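Local coordinates for putative exported protein (PDB 4JGB), which probably acts as an NAD(P)H-binding Rossmann-type oxidoreductase, perhaps acting on CH-NH groups, although its substrate and biological role remain unestablished, at residues A[111-116]-A[174-179]. Residues are numbered along the deposited sequence; the frame is centred on the assembly and turned at random.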
# COMPACT_ATOMS: atom_id res chain seq x y z
N LEU A 111 11.70 3.43 -5.39
CA LEU A 111 11.86 2.42 -6.43
C LEU A 111 13.35 2.35 -6.80
O LEU A 111 14.03 3.39 -6.95
CB LEU A 111 10.98 2.71 -7.65
CG LEU A 111 9.44 2.69 -7.47
CD1 LEU A 111 8.77 3.13 -8.75
CD2 LEU A 111 8.95 1.30 -7.06
N GLU A 112 13.87 1.15 -6.92
CA GLU A 112 15.29 0.96 -7.17
C GLU A 112 15.62 1.19 -8.63
O GLU A 112 15.01 0.59 -9.50
CB GLU A 112 15.66 -0.46 -6.76
CG GLU A 112 17.11 -0.79 -7.01
CD GLU A 112 17.49 -2.07 -6.32
OE1 GLU A 112 17.64 -2.04 -5.09
OE2 GLU A 112 17.62 -3.10 -7.01
N VAL A 113 16.60 2.06 -8.92
CA VAL A 113 16.98 2.34 -10.32
C VAL A 113 18.23 1.56 -10.73
O VAL A 113 18.47 1.39 -11.91
CB VAL A 113 17.17 3.85 -10.61
CG1 VAL A 113 15.88 4.63 -10.40
CG2 VAL A 113 18.30 4.45 -9.77
N ALA A 114 19.01 1.12 -9.74
CA ALA A 114 20.25 0.35 -9.90
C ALA A 114 20.50 -0.23 -8.51
O ALA A 114 20.00 0.31 -7.54
CB ALA A 114 21.41 1.26 -10.31
N PRO A 115 21.26 -1.34 -8.42
CA PRO A 115 21.66 -1.90 -7.11
C PRO A 115 21.93 -0.83 -6.06
O PRO A 115 22.81 -0.01 -6.24
CB PRO A 115 22.96 -2.64 -7.45
CG PRO A 115 22.66 -3.19 -8.81
CD PRO A 115 21.76 -2.20 -9.52
N GLY A 116 21.15 -0.81 -5.00
CA GLY A 116 21.36 0.13 -3.90
C GLY A 116 21.05 1.59 -4.19
O GLY A 116 21.34 2.46 -3.35
N GLY A 174 9.79 -4.06 -6.65
CA GLY A 174 10.24 -2.72 -6.26
C GLY A 174 11.36 -2.00 -7.01
O GLY A 174 11.93 -1.01 -6.49
N ARG A 175 11.69 -2.47 -8.22
CA ARG A 175 12.58 -1.71 -9.11
C ARG A 175 11.77 -0.81 -10.05
O ARG A 175 10.60 -1.10 -10.33
CB ARG A 175 13.50 -2.68 -9.89
CG ARG A 175 14.41 -3.44 -8.93
CD ARG A 175 14.89 -4.80 -9.41
NE ARG A 175 15.86 -5.35 -8.45
CZ ARG A 175 15.56 -6.10 -7.37
NH1 ARG A 175 14.32 -6.46 -7.10
NH2 ARG A 175 16.54 -6.52 -6.58
N LEU A 176 12.36 0.28 -10.50
CA LEU A 176 11.70 1.19 -11.44
C LEU A 176 11.33 0.44 -12.71
O LEU A 176 12.13 -0.34 -13.21
CB LEU A 176 12.67 2.33 -11.84
CG LEU A 176 12.03 3.48 -12.65
CD1 LEU A 176 10.90 4.12 -11.87
CD2 LEU A 176 13.05 4.53 -13.04
N ILE A 177 10.11 0.66 -13.20
CA ILE A 177 9.61 0.10 -14.47
C ILE A 177 9.25 1.30 -15.36
O ILE A 177 8.38 2.11 -15.00
CB ILE A 177 8.38 -0.83 -14.26
CG1 ILE A 177 8.76 -2.08 -13.44
CG2 ILE A 177 7.77 -1.23 -15.61
CD1 ILE A 177 7.62 -2.84 -12.80
N VAL A 178 9.94 1.45 -16.49
CA VAL A 178 9.62 2.58 -17.38
C VAL A 178 9.25 2.08 -18.76
O VAL A 178 9.78 1.05 -19.19
CB VAL A 178 10.76 3.61 -17.47
CG1 VAL A 178 11.02 4.26 -16.11
CG2 VAL A 178 12.05 3.01 -18.04
N ASP A 179 8.34 2.78 -19.45
CA ASP A 179 8.07 2.50 -20.87
C ASP A 179 9.21 2.97 -21.79
O ASP A 179 10.24 3.47 -21.33
CB ASP A 179 6.69 3.03 -21.33
CG ASP A 179 6.56 4.53 -21.23
OD1 ASP A 179 7.59 5.25 -21.31
OD2 ASP A 179 5.41 4.99 -21.08
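The side chains of Glu112 and Arg175 run alongside each other in a common direction from backbones that are themselves bridged, and so illustrate how a pair of opposite charges can sit together on one side of a single beta bridge. The Glu112 chain leaves with CG anti to the backbone N (chi1 178°) and stays extended to CD, alongside the Arg175 chain. OE2 of Glu112 forms a salt bridge with NE of Arg175 at 3.2 Å. Only OE2 reaches the guanidinium; with the two planes perpendicular, the pair lacks the coplanar, two-pronged arrangement such groups can adopt. Below the charges, CB of Glu112 rests 3.9 Å from CG of Arg175, and the aliphatic stems pack together.

The backbone of Glu112 is gripped at both ends. Its N donates to Gly174 O over 2.9 Å, in the carbonyl plane, while its O accepts from Leu176 N at 2.8 Å. Both bonds are nearly straight, at 170°. Gly174 O also receives a CA-H...O contact from Leu111.

Across the bridge from the charged pair, Leu176 splits its two methyls between two neighbours. CD1 meets CD1 of Leu111 at 3.9 Å, the two leucine side chains set roughly perpendicular, whereas CD2 meets CG1 of Val113, whose side chain runs alongside. Leu111 is buried and also touches Thr210 of strand 207-212; Val113 is exposed.

Glu112 bonding to the residues before and after Arg175 is the signature of an isolated parallel beta bridge. Here it ties the start of the bulged hairpin formed by strands 112-114 and 117-118 to the loop following the edge strand 170-172, at the periphery of what is consistent with a Rossmann-type NAD(P)H-binding domain.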